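Local coordinates for protein SusD homolog (Bacteroides thetaiotaomicron, PDB 4MRU) that probably binds mucin O-glycans at the cell surface as a SusD-like outer-membrane lipoprotein built on a TPR-like helical scaffold, at residues 59-64 against 257-262; 211-216 against 499-504. One frame throughout, in Å; residues are numbered along the deposited sequence.

Contact 1. Residues 59-64 against 257-262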
ATOM      1  N   GLY A  59      -1.105  -6.795 -13.680  1.00 22.63           N
ATOM      2  CA  GLY A  59      -0.278  -6.508 -14.844  1.00 23.52           C
ATOM      3  C   GLY A  59      -1.122  -5.755 -15.908  1.00 22.84           C
ATOM      4  O   GLY A  59      -2.362  -5.744 -15.875  1.00 21.19           O
ATOM      5  N   GLU A  60      -0.400  -5.189 -16.849  1.00 23.79           N
ATOM      6  CA  GLU A  60      -0.939  -4.318 -17.858  1.00 21.93           C
ATOM      7  C   GLU A  60      -1.298  -5.192 -19.059  1.00 23.67           C
ATOM      8  O   GLU A  60      -0.562  -6.081 -19.470  1.00 26.59           O
ATOM      9  CB  GLU A  60       0.081  -3.220 -18.218  1.00 24.24           C
ATOM     10  CG  GLU A  60       0.705  -2.443 -17.038  1.00 27.28           C
ATOM     11  CD  GLU A  60       2.132  -2.831 -16.715  1.00 32.18           C
ATOM     12  OE1 GLU A  60       2.478  -4.005 -16.920  1.00 33.96           O
ATOM     13  OE2 GLU A  60       2.893  -1.958 -16.220  1.00 33.51           O
ATOM     14  N   THR A  61      -2.457  -4.942 -19.621  1.00 22.12           N
ATOM     15  CA  THR A  61      -2.949  -5.708 -20.765  1.00 21.28           C
ATOM     16  C   THR A  61      -2.521  -5.166 -22.088  1.00 22.07           C
ATOM     17  O   THR A  61      -2.660  -5.845 -23.117  1.00 25.20           O
ATOM     18  CB  THR A  61      -4.497  -5.675 -20.808  1.00 22.92           C
ATOM     19  OG1 THR A  61      -4.933  -4.306 -20.883  1.00 19.91           O
ATOM     20  CG2 THR A  61      -5.068  -6.336 -19.607  1.00 20.01           C
ATOM     21  N   ARG A  62      -1.953  -3.958 -22.099  1.00 21.35           N
ATOM     22  CA  ARG A  62      -1.677  -3.297 -23.373  1.00 20.56           C
ATOM     23  C   ARG A  62      -0.300  -3.667 -23.914  1.00 21.34           C
ATOM     24  O   ARG A  62       0.711  -3.142 -23.458  1.00 21.55           O
ATOM     25  CB  ARG A  62      -1.828  -1.773 -23.246  1.00 21.05           C
ATOM     26  CG  ARG A  62      -3.257  -1.369 -22.846  1.00 20.99           C
ATOM     27  CD  ARG A  62      -4.282  -1.824 -23.891  1.00 22.24           C
ATOM     28  NE  ARG A  62      -5.651  -1.651 -23.425  1.00 23.83           N
ATOM     29  CZ  ARG A  62      -6.730  -2.082 -24.061  1.00 24.21           C
ATOM     30  NH1 ARG A  62      -6.616  -2.726 -25.235  1.00 21.35           N
ATOM     31  NH2 ARG A  62      -7.934  -1.854 -23.517  1.00 26.39           N
ATOM     32  N   THR A  63      -0.306  -4.542 -24.929  1.00 22.32           N
ATOM     33  CA  THR A  63       0.927  -5.173 -25.470  1.00 22.45           C
ATOM     34  C   THR A  63       1.772  -4.194 -26.242  1.00 25.14           C
ATOM     35  O   THR A  63       2.973  -4.426 -26.443  1.00 27.97           O
ATOM     36  CB  THR A  63       0.597  -6.377 -26.370  1.00 22.79           C
ATOM     37  OG1 THR A  63      -0.286  -5.965 -27.438  1.00 24.32           O
ATOM     38  CG2 THR A  63      -0.060  -7.450 -25.529  1.00 23.15           C
ATOM     39  N   GLY A  64       1.177  -3.084 -26.648  1.00 26.33           N
ATOM     40  CA  GLY A  64       1.933  -2.026 -27.297  1.00 28.54           C
ATOM     41  C   GLY A  64       2.786  -1.205 -26.354  1.00 28.33           C
ATOM     42  O   GLY A  64       3.652  -0.469 -26.799  1.00 30.32           O
ATOM     43  N   ASP A 257      -7.399  -2.002 -18.940  1.00 21.08           N
ATOM     44  CA  ASP A 257      -5.972  -1.842 -19.069  1.00 20.19           C
ATOM     45  C   ASP A 257      -5.165  -2.750 -18.110  1.00 18.80           C
ATOM     46  O   ASP A 257      -3.961  -2.839 -18.226  1.00 20.48           O
ATOM     47  CB  ASP A 257      -5.559  -0.395 -18.810  1.00 22.44           C
ATOM     48  CG  ASP A 257      -5.805   0.533 -19.983  1.00 24.80           C
ATOM     49  OD1 ASP A 257      -6.216   0.078 -21.069  1.00 21.99           O
ATOM     50  OD2 ASP A 257      -5.583   1.746 -19.789  1.00 21.94           O
ATOM     51  N   TYR A 258      -5.815  -3.389 -17.148  1.00 19.28           N
ATOM     52  CA  TYR A 258      -5.139  -4.215 -16.142  1.00 17.30           C
ATOM     53  C   TYR A 258      -5.893  -5.501 -15.879  1.00 18.88           C
ATOM     54  O   TYR A 258      -7.141  -5.529 -15.862  1.00 20.09           O
ATOM     55  CB  TYR A 258      -4.947  -3.454 -14.799  1.00 19.50           C
ATOM     56  CG  TYR A 258      -4.322  -2.121 -15.052  1.00 21.28           C
ATOM     57  CD1 TYR A 258      -2.956  -2.006 -15.226  1.00 20.78           C
ATOM     58  CD2 TYR A 258      -5.122  -0.989 -15.320  1.00 20.66           C
ATOM     59  CE1 TYR A 258      -2.382  -0.777 -15.581  1.00 21.45           C
ATOM     60  CE2 TYR A 258      -4.535   0.227 -15.689  1.00 18.49           C
ATOM     61  CZ  TYR A 258      -3.180   0.304 -15.817  1.00 18.58           C
ATOM     62  OH  TYR A 258      -2.624   1.476 -16.221  1.00 18.44           O
ATOM     63  N   ARG A 259      -5.137  -6.566 -15.612  1.00 17.47           N
ATOM     64  CA  ARG A 259      -5.724  -7.789 -15.110  1.00 19.05           C
ATOM     65  C   ARG A 259      -4.887  -8.267 -13.932  1.00 20.30           C
ATOM     66  O   ARG A 259      -3.806  -7.761 -13.653  1.00 23.57           O
ATOM     67  CB  ARG A 259      -5.837  -8.868 -16.206  1.00 19.39           C
ATOM     68  CG  ARG A 259      -6.816  -8.581 -17.339  1.00 20.16           C
ATOM     69  CD  ARG A 259      -8.200  -8.670 -16.772  1.00 21.64           C
ATOM     70  NE  ARG A 259      -9.339  -8.350 -17.642  1.00 23.27           N
ATOM     71  CZ  ARG A 259     -10.064  -7.229 -17.588  1.00 24.50           C
ATOM     72  NH1 ARG A 259      -9.707  -6.191 -16.836  1.00 23.06           N
ATOM     73  NH2 ARG A 259     -11.159  -7.144 -18.317  1.00 27.45           N
ATOM     74  N   VAL A 260      -5.405  -9.259 -13.254  1.00 19.93           N
ATOM     75  CA  VAL A 260      -4.785  -9.763 -12.065  1.00 20.31           C
ATOM     76  C   VAL A 260      -3.478 -10.483 -12.378  1.00 20.65           C
ATOM     77  O   VAL A 260      -3.355 -11.210 -13.361  1.00 18.96           O
ATOM     78  CB  VAL A 260      -5.771 -10.702 -11.308  1.00 21.80           C
ATOM     79  CG1 VAL A 260      -5.122 -11.246 -10.054  1.00 23.10           C
ATOM     80  CG2 VAL A 260      -7.025  -9.951 -10.956  1.00 22.99           C
ATOM     81  N   GLY A 261      -2.505 -10.280 -11.488  1.00 20.11           N
ATOM     82  CA  GLY A 261      -1.191 -10.832 -11.619  1.00 19.96           C
ATOM     83  C   GLY A 261      -1.062 -12.282 -11.177  1.00 20.71           C
ATOM     84  O   GLY A 261      -1.886 -12.804 -10.403  1.00 18.47           O
ATOM     85  N   ALA A 262      -0.002 -12.928 -11.669  1.00 18.43           N
ATOM     86  CA  ALA A 262       0.221 -14.330 -11.427  1.00 19.12           C
ATOM     87  C   ALA A 262       0.438 -14.616  -9.943  1.00 22.20           C
ATOM     88  O   ALA A 262       0.016 -15.662  -9.436  1.00 21.62           O
ATOM     89  CB  ALA A 262       1.421 -14.807 -12.206  1.00 19.96           C
TER

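Contact 2. Residues 211-216 against 499-504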
ATOM      1  N   CYS A 211      11.287  -0.828  11.782  1.00 20.83           N
ATOM      2  CA  CYS A 211      11.827  -1.799  12.749  1.00 19.02           C
ATOM      3  C   CYS A 211      13.263  -2.258  12.391  1.00 21.55           C
ATOM      4  O   CYS A 211      13.961  -2.818  13.237  1.00 22.42           O
ATOM      5  CB  CYS A 211      10.857  -2.963  12.918  1.00 23.33           C
ATOM      6  SG  CYS A 211      10.910  -4.070  11.492  1.00 26.28           S
ATOM      7  N   TYR A 212      13.740  -1.983  11.185  1.00 19.53           N
ATOM      8  CA  TYR A 212      15.108  -2.330  10.816  1.00 21.87           C
ATOM      9  C   TYR A 212      16.064  -1.128  10.842  1.00 21.75           C
ATOM     10  O   TYR A 212      17.220  -1.264  10.414  1.00 21.86           O
ATOM     11  CB  TYR A 212      15.136  -3.018   9.425  1.00 24.63           C
ATOM     12  CG  TYR A 212      14.410  -4.340   9.414  1.00 22.54           C
ATOM     13  CD1 TYR A 212      14.931  -5.436  10.086  1.00 28.66           C
ATOM     14  CD2 TYR A 212      13.221  -4.526   8.677  1.00 22.51           C
ATOM     15  CE1 TYR A 212      14.274  -6.661  10.069  1.00 25.88           C
ATOM     16  CE2 TYR A 212      12.574  -5.739   8.667  1.00 22.34           C
ATOM     17  CZ  TYR A 212      13.128  -6.816   9.351  1.00 21.78           C
ATOM     18  OH  TYR A 212      12.474  -8.022   9.344  1.00 23.36           O
ATOM     19  N   THR A 213      15.624   0.031  11.357  1.00 21.49           N
ATOM     20  CA  THR A 213      16.457   1.235  11.396  1.00 20.88           C
ATOM     21  C   THR A 213      16.998   1.500  12.786  1.00 24.70           C
ATOM     22  O   THR A 213      16.686   0.785  13.702  1.00 24.82           O
ATOM     23  CB  THR A 213      15.666   2.496  11.030  1.00 20.59           C
ATOM     24  OG1 THR A 213      14.677   2.759  12.036  1.00 21.49           O
ATOM     25  CG2 THR A 213      15.014   2.338   9.675  1.00 21.12           C
ATOM     26  N   ASP A 214      17.804   2.550  12.928  0.50 27.71           N
ATOM     27  CA  ASP A 214      18.336   2.964  14.234  0.50 29.58           C
ATOM     28  C   ASP A 214      17.295   3.721  15.070  0.50 29.20           C
ATOM     29  O   ASP A 214      17.582   4.209  16.159  0.50 28.67           O
ATOM     30  CB  ASP A 214      19.646   3.779  14.053  0.50 35.35           C
ATOM     31  CG  ASP A 214      19.433   5.190  13.477  0.50 38.04           C
ATOM     32  OD1 ASP A 214      18.306   5.567  13.089  0.50 35.83           O
ATOM     33  OD2 ASP A 214      20.430   5.946  13.407  0.50 43.71           O
HETATM   34  N   MSE A 215      16.072   3.789  14.564  0.50 23.63           N
HETATM   35  CA  MSE A 215      14.977   4.357  15.318  0.50 23.90           C
HETATM   36  C   MSE A 215      14.064   3.282  15.815  0.50 22.52           C
HETATM   37  O   MSE A 215      12.934   3.576  16.231  0.50 20.33           O
HETATM   38  CB  MSE A 215      14.202   5.286  14.399  0.50 25.65           C
HETATM   39  CG  MSE A 215      15.070   6.451  13.899  0.50 29.22           C
HETATM   40 SE   MSE A 215      15.586   7.769  15.279  0.38 48.41          SE
HETATM   41  CE  MSE A 215      17.466   7.235  15.459  0.50 49.35           C
ATOM     42  N   ALA A 216      14.527   2.025  15.806  1.00 23.44           N
ATOM     43  CA  ALA A 216      13.650   0.897  16.193  1.00 24.98           C
ATOM     44  C   ALA A 216      13.121   0.997  17.645  1.00 23.73           C
ATOM     45  O   ALA A 216      11.972   0.605  17.916  1.00 24.45           O
ATOM     46  CB  ALA A 216      14.322  -0.460  15.991  1.00 24.18           C
ATOM     47  N   HIS A 499      18.054   1.698  -2.211  1.00 20.17           N
ATOM     48  CA  HIS A 499      17.124   1.488  -1.105  1.00 19.14           C
ATOM     49  C   HIS A 499      16.764   2.827  -0.460  1.00 17.63           C
ATOM     50  O   HIS A 499      17.641   3.675  -0.208  1.00 19.21           O
ATOM     51  CB  HIS A 499      17.721   0.564  -0.028  1.00 18.08           C
ATOM     52  CG  HIS A 499      17.840  -0.879  -0.436  1.00 19.54           C
ATOM     53  ND1 HIS A 499      17.866  -1.901   0.484  1.00 20.03           N
ATOM     54  CD2 HIS A 499      17.940  -1.470  -1.654  1.00 20.10           C
ATOM     55  CE1 HIS A 499      17.977  -3.060  -0.149  1.00 21.29           C
ATOM     56  NE2 HIS A 499      18.030  -2.826  -1.441  1.00 22.42           N
ATOM     57  N   VAL A 500      15.507   2.974  -0.097  1.00 20.07           N
ATOM     58  CA  VAL A 500      15.098   4.060   0.796  1.00 17.67           C
ATOM     59  C   VAL A 500      15.600   3.761   2.213  1.00 17.86           C
ATOM     60  O   VAL A 500      15.912   2.611   2.537  1.00 19.17           O
ATOM     61  CB  VAL A 500      13.557   4.323   0.780  1.00 16.20           C
ATOM     62  CG1 VAL A 500      13.057   4.540  -0.671  1.00 18.75           C
ATOM     63  CG2 VAL A 500      12.801   3.209   1.429  1.00 18.33           C
ATOM     64  N   TRP A 501      15.571   4.791   3.067  1.00 18.69           N
ATOM     65  CA  TRP A 501      16.206   4.698   4.391  1.00 20.14           C
ATOM     66  C   TRP A 501      15.696   3.541   5.255  1.00 17.73           C
ATOM     67  O   TRP A 501      16.493   2.889   5.901  1.00 18.37           O
ATOM     68  CB  TRP A 501      16.060   6.040   5.139  1.00 20.18           C
ATOM     69  CG  TRP A 501      16.429   5.976   6.592  1.00 19.49           C
ATOM     70  CD1 TRP A 501      17.673   5.877   7.123  1.00 23.00           C
ATOM     71  CD2 TRP A 501      15.522   6.032   7.689  1.00 18.56           C
ATOM     72  NE1 TRP A 501      17.600   5.851   8.500  1.00 20.62           N
ATOM     73  CE2 TRP A 501      16.278   5.913   8.862  1.00 22.36           C
ATOM     74  CE3 TRP A 501      14.134   6.155   7.793  1.00 22.31           C
ATOM     75  CZ2 TRP A 501      15.695   5.955  10.125  1.00 21.64           C
ATOM     76  CZ3 TRP A 501      13.551   6.157   9.067  1.00 19.25           C
ATOM     77  CH2 TRP A 501      14.344   6.079  10.199  1.00 21.18           C
ATOM     78  N   TRP A 502      14.404   3.260   5.292  1.00 16.55           N
ATOM     79  CA  TRP A 502      13.937   2.179   6.166  1.00 17.37           C
ATOM     80  C   TRP A 502      14.206   0.759   5.611  1.00 19.40           C
ATOM     81  O   TRP A 502      13.985  -0.193   6.330  1.00 19.92           O
ATOM     82  CB  TRP A 502      12.448   2.312   6.533  1.00 17.83           C
ATOM     83  CG  TRP A 502      11.430   2.539   5.410  1.00 17.56           C
ATOM     84  CD1 TRP A 502      10.723   3.659   5.207  1.00 18.31           C
ATOM     85  CD2 TRP A 502      10.967   1.600   4.431  1.00 17.23           C
ATOM     86  NE1 TRP A 502       9.880   3.518   4.158  1.00 17.53           N
ATOM     87  CE2 TRP A 502      10.034   2.260   3.640  1.00 16.56           C
ATOM     88  CE3 TRP A 502      11.298   0.294   4.119  1.00 18.49           C
ATOM     89  CZ2 TRP A 502       9.389   1.657   2.584  1.00 19.62           C
ATOM     90  CZ3 TRP A 502      10.654  -0.320   3.046  1.00 18.33           C
ATOM     91  CH2 TRP A 502       9.735   0.374   2.282  1.00 17.30           C
ATOM     92  N   ASP A 503      14.613   0.639   4.343  1.00 17.66           N
ATOM     93  CA  ASP A 503      14.781  -0.660   3.681  1.00 18.20           C
ATOM     94  C   ASP A 503      16.173  -1.161   3.969  1.00 19.20           C
ATOM     95  O   ASP A 503      17.135  -0.959   3.174  1.00 21.21           O
ATOM     96  CB  ASP A 503      14.501  -0.526   2.177  1.00 20.97           C
ATOM     97  CG  ASP A 503      14.634  -1.830   1.418  1.00 25.43           C
ATOM     98  OD1 ASP A 503      14.900  -2.869   2.074  1.00 20.76           O
ATOM     99  OD2 ASP A 503      14.483  -1.790   0.162  1.00 22.11           O
ATOM    100  N   ARG A 504      16.318  -1.744   5.154  1.00 18.61           N
ATOM    101  CA  ARG A 504      17.651  -2.094   5.679  1.00 18.96           C
ATOM    102  C   ARG A 504      17.762  -3.545   6.100  1.00 20.92           C
ATOM    103  O   ARG A 504      18.793  -3.960   6.561  1.00 23.73           O
ATOM    104  CB  ARG A 504      17.986  -1.220   6.889  1.00 19.25           C
ATOM    105  CG  ARG A 504      17.801   0.270   6.675  1.00 19.96           C
ATOM    106  CD  ARG A 504      18.454   1.098   7.797  1.00 20.11           C
ATOM    107  NE  ARG A 504      19.857   1.392   7.479  1.00 23.58           N
ATOM    108  CZ  ARG A 504      20.269   2.385   6.685  1.00 24.85           C
ATOM    109  NH1 ARG A 504      19.407   3.202   6.086  1.00 24.63           N
ATOM    110  NH2 ARG A 504      21.541   2.540   6.453  1.00 29.33           N
TER
HETATM  111  O   HOH W   1      12.770  -0.771   8.802  1.00 20.70           O

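Contact 1. Residues 59-64 against 257-262
Strands 58-60 and 258-260 form a two-stranded antiparallel ribbon, a small sheet in a largely helical SusD-like fold. G59 and R259 are its hydrogen-bonded pair: G59 N to R259 O and R259 N to G59 O are both 2.9 Å, each donor lying nearly along the C=O axis. E60 and Y258 form the next, non-hydrogen-bonded pair, and their side chains share the face covered by helix 40-54. They cross obliquely, E60 CG lying 3.8 Å from Y258 CE1; the bend at chi2 (105°) carries the carboxylate on to S70. On the face of R259, T61 CG2, anti to its own carbonyl carbon, meets R259 CG at 3.6 Å. That arginine also folds back, bent at chi2, so that NH1 reaches Y258 O within its own strand. Past the strand end, T61 N still binds D257 O at 2.9 Å, but from well above the carbonyl plane, while T61 OG1 turns to K256 O. Beyond the strand end a salt bridge follows. R62, bent at chi2 (-61°), holds its guanidinium perpendicular to the D257 carboxylate, with NH1 paired to D304 and NH2 bonded to W255 O. R62 NE meets D257 OD1 at 3.0 Å and 168°, the oxygen lying in the guanidinium plane while the nitrogen approaches from above the carboxylate plane.

Contact 2. Residues 211-216 against 499-504
Segments 211-216 and 499-504 each contain a type I turn, T213 to A216 and V500 to D503, without regular secondary structure, and their CA atoms come closest just outside these turns, where Y212 CA lies 5.7 Å from R504 CA. T213 makes the largest share of the contact between them. Its OG1 occupies the crowded position between backbone N and carbonyl carbon (chi1 66°), where it accepts from M215 N at 3.1 Å in an ST turn and also bonds L210 O. This fixes the rotation of the side chain and sends CG2 across to the other loop. The methyl sits over one face of the W501 indole, a CH-pi contact 3.8 Å from the centroid of the six-membered ring and 14° off its normal. The same methyl touches W502 CA at 3.7 Å. W501 has its CG anti to the backbone N (chi1 169°), which brings its benzo edge to the 211-216 loop: M215 CG, of a selenomethionine, meets CH2 at 3.8 Å, and D214 OD1 also lies near the ring plane beside CZ2. R504 lies alongside, CB 3.6 Å from Y212 O; the bend at chi3 curls its guanidinium back so that NH1 donates to W501 O, on a lone pair, and to E486 O. Between the backbones a water accepts from Y212 N and donates to W502 O, each at 2.8 Å. Elsewhere, W502 NE1 binds D123, and Y212 OH reaches R340. Loop-to-loop packing of this kind joins the connection between helices 192-209 and 216-229, an ST turn leading into the second helix, to the C-terminal tail of the TPR-like, SusD-family fold.

In the fold
The centres of the contacts lie about 19 and 18 Å from the centre of the chain and 32 Å from each other, and the two do not touch. Contact 1 is mostly buried and relies on directional polar bonds: a backbone ladder finished by an ion pair. Contact 2 is only partly buried, with one exposed residue, D214, and relies on aromatic and aliphatic packing plus one bridging water. They hold different elements: the first joins two short strands beside helices 40-54 and 304-309, the second ties an interhelical loop to the C-terminal tail. Their segments alternate along the sequence, so the two closures cross within one SusD-family region.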